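PDB 1ON3: methylmalonyl-CoA carboxyltransferase 12S subunit from Propionibacterium freudenreichii, which catalyses the transfer of the carboxyl group of methylmalonyl-CoA to the biotin of the 1.3S subunit in the transcarboxylase complex, releasing propanoyl-CoA. Local coordinates for residues G42-R47 with E239-A244; N51-P56 with I247-L252. All coordinates share one frame; numbering follows the deposited sequence.

Contact 1 (G42-R47 with E239-A244)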
loop_
_atom_site.group_PDB
_atom_site.type_symbol
_atom_site.label_atom_id
_atom_site.label_comp_id
_atom_site.label_asym_id
_atom_site.label_seq_id
_atom_site.Cartn_x
_atom_site.Cartn_y
_atom_site.Cartn_z
ATOM N N GLY E 42 52.712 -0.227 12.667
ATOM C CA GLY E 42 51.716 -0.377 13.713
ATOM C C GLY E 42 50.300 -0.651 13.228
ATOM O O GLY E 42 49.339 -0.341 13.936
ATOM N N LYS E 43 50.174 -1.243 12.039
ATOM C CA LYS E 43 48.872 -1.554 11.440
ATOM C C LYS E 43 48.728 -3.046 11.190
ATOM O O LYS E 43 49.703 -3.725 10.872
ATOM C CB LYS E 43 48.717 -0.866 10.079
ATOM C CG LYS E 43 49.032 0.608 10.047
ATOM C CD LYS E 43 49.161 1.074 8.608
ATOM C CE LYS E 43 49.772 2.463 8.540
ATOM N NZ LYS E 43 50.131 2.828 7.143
ATOM N N GLN E 44 47.504 -3.549 11.325
ATOM C CA GLN E 44 47.223 -4.952 11.054
ATOM C C GLN E 44 46.980 -5.056 9.540
ATOM O O GLN E 44 46.797 -4.046 8.876
ATOM C CB GLN E 44 45.962 -5.394 11.811
ATOM C CG GLN E 44 46.097 -5.340 13.333
ATOM C CD GLN E 44 44.791 -5.632 14.058
ATOM O OE1 GLN E 44 44.731 -5.579 15.285
ATOM N NE2 GLN E 44 43.742 -5.941 13.303
ATOM N N THR E 45 46.983 -6.271 8.996
ATOM C CA THR E 45 46.717 -6.456 7.564
ATOM C C THR E 45 45.206 -6.492 7.372
ATOM O O THR E 45 44.457 -6.567 8.336
ATOM C CB THR E 45 47.238 -7.797 7.058
ATOM O OG1 THR E 45 46.533 -8.848 7.732
ATOM C CG2 THR E 45 48.722 -7.935 7.333
ATOM N N ALA E 46 44.765 -6.454 6.124
ATOM C CA ALA E 46 43.341 -6.518 5.819
ATOM C C ALA E 46 42.679 -7.769 6.404
ATOM O O ALA E 46 41.577 -7.700 6.938
ATOM C CB ALA E 46 43.145 -6.499 4.325
ATOM N N ARG E 47 43.346 -8.918 6.308
ATOM C CA ARG E 47 42.748 -10.141 6.816
ATOM C C ARG E 47 42.787 -10.270 8.329
ATOM O O ARG E 47 41.886 -10.861 8.918
ATOM C CB ARG E 47 43.375 -11.354 6.118
ATOM C CG ARG E 47 42.964 -11.390 4.641
ATOM C CD ARG E 47 43.705 -12.415 3.795
ATOM N NE ARG E 47 43.271 -12.308 2.401
ATOM C CZ ARG E 47 42.156 -12.848 1.915
ATOM N NH1 ARG E 47 41.343 -13.559 2.701
ATOM N NH2 ARG E 47 41.839 -12.661 0.650
ATOM N N GLU E 239 43.226 4.609 19.087
ATOM C CA GLU E 239 44.687 4.586 19.158
ATOM C C GLU E 239 45.308 3.745 18.052
ATOM O O GLU E 239 46.268 4.167 17.401
ATOM C CB GLU E 239 45.153 4.047 20.510
ATOM C CG GLU E 239 45.338 5.110 21.570
ATOM C CD GLU E 239 46.408 6.114 21.203
ATOM O OE1 GLU E 239 47.548 5.697 20.905
ATOM O OE2 GLU E 239 46.107 7.324 21.214
ATOM N N ASP E 240 44.774 2.545 17.852
ATOM C CA ASP E 240 45.295 1.658 16.823
ATOM C C ASP E 240 44.184 0.743 16.337
ATOM O O ASP E 240 43.024 0.937 16.686
ATOM C CB ASP E 240 46.455 0.821 17.368
ATOM C CG ASP E 240 46.123 0.147 18.689
ATOM O OD1 ASP E 240 44.938 -0.152 18.951
ATOM O OD2 ASP E 240 47.055 -0.094 19.469
ATOM N N ASP E 241 44.542 -0.267 15.555
ATOM C CA ASP E 241 43.542 -1.177 15.027
ATOM C C ASP E 241 42.801 -2.004 16.065
ATOM O O ASP E 241 41.616 -2.260 15.892
ATOM C CB ASP E 241 44.167 -2.096 13.979
ATOM C CG ASP E 241 44.544 -1.354 12.721
ATOM O OD1 ASP E 241 45.226 -1.943 11.851
ATOM O OD2 ASP E 241 44.154 -0.173 12.607
ATOM N N ASP E 242 43.478 -2.444 17.127
ATOM C CA ASP E 242 42.782 -3.234 18.155
ATOM C C ASP E 242 41.703 -2.364 18.799
ATOM O O ASP E 242 40.603 -2.830 19.086
ATOM C CB ASP E 242 43.738 -3.705 19.246
ATOM C CG ASP E 242 44.623 -4.855 18.806
ATOM O OD1 ASP E 242 45.814 -4.841 19.185
ATOM O OD2 ASP E 242 44.139 -5.778 18.109
ATOM N N ALA E 243 42.032 -1.097 19.025
ATOM C CA ALA E 243 41.093 -0.161 19.633
ATOM C C ALA E 243 39.927 0.153 18.701
ATOM O O ALA E 243 38.794 0.340 19.155
ATOM C CB ALA E 243 41.818 1.127 20.007
ATOM N N ALA E 244 40.208 0.228 17.401
ATOM C CA ALA E 244 39.179 0.542 16.420
ATOM C C ALA E 244 38.187 -0.608 16.339
ATOM O O ALA E 244 36.982 -0.389 16.190
ATOM C CB ALA E 244 39.814 0.798 15.042
HETATM O O HOH W 1 46.858 0.890 14.036
HETATM O O HOH W 2 47.563 -5.117 16.499
#

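Contact 2 (N51-P56 with I247-L252)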
loop_
_atom_site.group_PDB
_atom_site.type_symbol
_atom_site.label_atom_id
_atom_site.label_comp_id
_atom_site.label_asym_id
_atom_site.label_seq_id
_atom_site.Cartn_x
_atom_site.Cartn_y
_atom_site.Cartn_z
ATOM N N ASN E 51 39.603 -10.835 10.764
ATOM C CA ASN E 51 39.685 -11.945 11.701
ATOM C C ASN E 51 39.502 -11.475 13.139
ATOM O O ASN E 51 38.935 -12.189 13.957
ATOM C CB ASN E 51 41.023 -12.673 11.566
ATOM C CG ASN E 51 41.043 -13.974 12.338
ATOM O OD1 ASN E 51 40.237 -14.874 12.078
ATOM N ND2 ASN E 51 41.954 -14.083 13.297
ATOM N N ASN E 52 39.986 -10.271 13.436
ATOM C CA ASN E 52 39.869 -9.691 14.770
ATOM C C ASN E 52 38.468 -9.153 15.051
ATOM O O ASN E 52 37.969 -9.239 16.176
ATOM C CB ASN E 52 40.890 -8.562 14.940
ATOM C CG ASN E 52 42.305 -9.082 15.106
ATOM O OD1 ASN E 52 43.280 -8.346 14.947
ATOM N ND2 ASN E 52 42.422 -10.355 15.432
ATOM N N LEU E 53 37.832 -8.603 14.026
ATOM C CA LEU E 53 36.497 -8.035 14.177
ATOM C C LEU E 53 35.382 -9.077 14.239
ATOM O O LEU E 53 34.475 -8.978 15.067
ATOM C CB LEU E 53 36.207 -7.081 13.018
ATOM C CG LEU E 53 34.784 -6.485 12.992
ATOM C CD1 LEU E 53 34.670 -5.351 14.023
ATOM C CD2 LEU E 53 34.478 -5.945 11.603
ATOM N N LEU E 54 35.450 -10.068 13.354
ATOM C CA LEU E 54 34.418 -11.096 13.265
ATOM C C LEU E 54 34.584 -12.268 14.235
ATOM O O LEU E 54 35.690 -12.547 14.708
ATOM C CB LEU E 54 34.362 -11.626 11.828
ATOM C CG LEU E 54 34.236 -10.567 10.720
ATOM C CD1 LEU E 54 34.413 -11.211 9.350
ATOM C CD2 LEU E 54 32.869 -9.881 10.821
ATOM N N ASP E 55 33.473 -12.938 14.540
ATOM C CA ASP E 55 33.512 -14.096 15.430
ATOM C C ASP E 55 34.456 -15.131 14.816
ATOM O O ASP E 55 34.546 -15.257 13.588
ATOM C CB ASP E 55 32.120 -14.730 15.573
ATOM C CG ASP E 55 31.130 -13.826 16.275
ATOM O OD1 ASP E 55 31.557 -13.040 17.136
ATOM O OD2 ASP E 55 29.922 -13.915 15.972
ATOM N N PRO E 56 35.178 -15.881 15.658
ATOM C CA PRO E 56 36.106 -16.899 15.156
ATOM C C PRO E 56 35.493 -17.811 14.093
ATOM O O PRO E 56 34.396 -18.339 14.269
ATOM C CB PRO E 56 36.475 -17.673 16.418
ATOM C CG PRO E 56 36.484 -16.605 17.463
ATOM C CD PRO E 56 35.225 -15.806 17.131
ATOM N N ILE E 247 36.009 -0.494 19.387
ATOM C CA ILE E 247 35.016 0.575 19.251
ATOM C C ILE E 247 33.920 0.154 18.273
ATOM O O ILE E 247 32.730 0.364 18.530
ATOM C CB ILE E 247 35.673 1.904 18.769
ATOM C CG1 ILE E 247 36.575 2.469 19.878
ATOM C CG2 ILE E 247 34.593 2.920 18.405
ATOM C CD1 ILE E 247 37.502 3.595 19.409
ATOM N N ALA E 248 34.313 -0.451 17.156
ATOM C CA ALA E 248 33.329 -0.894 16.167
ATOM C C ALA E 248 32.311 -1.858 16.771
ATOM O O ALA E 248 31.127 -1.778 16.468
ATOM C CB ALA E 248 34.028 -1.568 14.970
ATOM N N LYS E 249 32.778 -2.782 17.606
ATOM C CA LYS E 249 31.889 -3.761 18.242
ATOM C C LYS E 249 30.983 -3.085 19.263
ATOM O O LYS E 249 29.792 -3.381 19.326
ATOM C CB LYS E 249 32.701 -4.869 18.938
ATOM C CG LYS E 249 33.568 -5.692 17.996
ATOM C CD LYS E 249 34.306 -6.809 18.749
ATOM C CE LYS E 249 35.236 -7.567 17.818
ATOM N NZ LYS E 249 36.018 -8.646 18.502
ATOM N N LYS E 250 31.546 -2.184 20.061
ATOM C CA LYS E 250 30.763 -1.459 21.069
ATOM C C LYS E 250 29.664 -0.644 20.367
ATOM O O LYS E 250 28.490 -0.686 20.746
ATOM C CB LYS E 250 31.680 -0.526 21.871
ATOM C CG LYS E 250 30.960 0.309 22.937
ATOM C CD LYS E 250 30.498 -0.552 24.086
ATOM C CE LYS E 250 29.859 0.277 25.170
ATOM N NZ LYS E 250 29.375 -0.591 26.258
ATOM N N LEU E 251 30.049 0.093 19.329
ATOM C CA LEU E 251 29.094 0.893 18.566
ATOM C C LEU E 251 28.009 0.002 17.959
ATOM O O LEU E 251 26.812 0.286 18.063
ATOM C CB LEU E 251 29.828 1.656 17.448
ATOM C CG LEU E 251 28.969 2.314 16.360
ATOM C CD1 LEU E 251 28.112 3.439 16.979
ATOM C CD2 LEU E 251 29.885 2.884 15.262
ATOM N N LEU E 252 28.415 -1.082 17.313
ATOM C CA LEU E 252 27.433 -1.976 16.708
ATOM C C LEU E 252 26.433 -2.529 17.725
ATOM O O LEU E 252 25.257 -2.716 17.395
ATOM C CB LEU E 252 28.126 -3.138 15.994
ATOM C CG LEU E 252 27.235 -4.119 15.222
ATOM C CD1 LEU E 252 26.502 -3.418 14.087
ATOM C CD2 LEU E 252 28.114 -5.236 14.666
#

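Contact 1 (G42-R47 with E239-A244)
The side-chain amide of Q44 lies with one face over D241, whose CB sits 3.6 Å from Q44 CD; the D241 carboxylate beyond is turned nearly perpendicular to the amide, the planes 85° apart. At the oxygen end of the amide stands the carboxylate of D242, with Q44 OE1 and D242 OD2 only 2.9 Å apart; at the other end Q44 NE2 makes a weak hydrogen bond to E245. Q44 OE1 and D242 OD2 are both acceptors, so theirs is a close approach and no hydrogen bond; a water bridges Q44 OE1 (3.1 Å) and the other carboxylate oxygen, D242 OD1 (3.2 Å), which may partly offset the repulsion. Q44 reaches this place because CG stands opposite its own carbonyl carbon (chi1 -64°) and the chain then runs out extended, sliding past D241 in the opposite direction. Each segment leads into a helix of the N-terminal half of this crotonase-clan carboxyltransferase. G42, at positive phi, is the C-prime residue of the Schellman motif that ends helix 32-40, while D240 is the N-cap of helix 241-253, its OD1 accepting from A243 N at 3.1 Å. Between the two segments, Q44 N donates to D241 OD1 (2.8 Å) in a nearly straight bond, N-H...O 169°, that reaches the anti side of the carboxylate somewhat out of its plane. The same oxygen takes a salt bridge from R49 of helix 46-53, which probably helps to offset the charge of a buried carboxylate.

Contact 2 (N51-P56 with I247-L252)
A248 opens the contact by setting its methyl, CB, against L53 CD1 at 4.0 Å, a small apolar touch between two buried side chains. K249 follows and carries the polar half. Its CG passes L53 CD1 at 4.1 Å, and the chain, fully extended past CG, slides by the leucine in the opposite direction until CE lies 3.2 Å from L53 O. L53 CG, anti to the backbone N (chi1 176°), carries CD1 to A248 and K249. K249 NZ then donates to N52 O at 3.1 Å, in the carbonyl plane and with a C=O...N angle of 158°. L53 is the last residue of helix 46-53, and the ammonium group meets the N52 carbonyl in the last turn, where a positive charge is probably favoured. A methionine in place of K249 would probably leave N52 O without this donor and the end of helix 46-53 without its nearby positive charge. Further along, L251 and L252 do not touch 51-56 and pack on the sheet instead. L252 rests on I92 of strand 85-92, which L53 and L54 also touch, whereas A248 packs on I193 of strand 191-195 and L251 on F191 and on F236 of strand 236-238; helices 46-53 and 241-253 thus lie side by side against one mixed sheet.

How the contacts relate
From the N terminus, the chain leaves helix 32-40 through 42-47, runs down helix 46-53 to 51-56, and then builds the strands and helices of the N-terminal half before returning through 239-244 and 247-252. Contact 1 closes this loop of 191 residues at the starts of helices 46-53 and 241-253; contact 2 closes one of 190 residues near their ends. The segments alternate along the chain, so the two closures cross and do not nest, and their centres lie about 12 Å apart. Together they illustrate how a helix pair can be joined twice: mainly polar contacts at the entry, apolar packing with a lysine bond farther along.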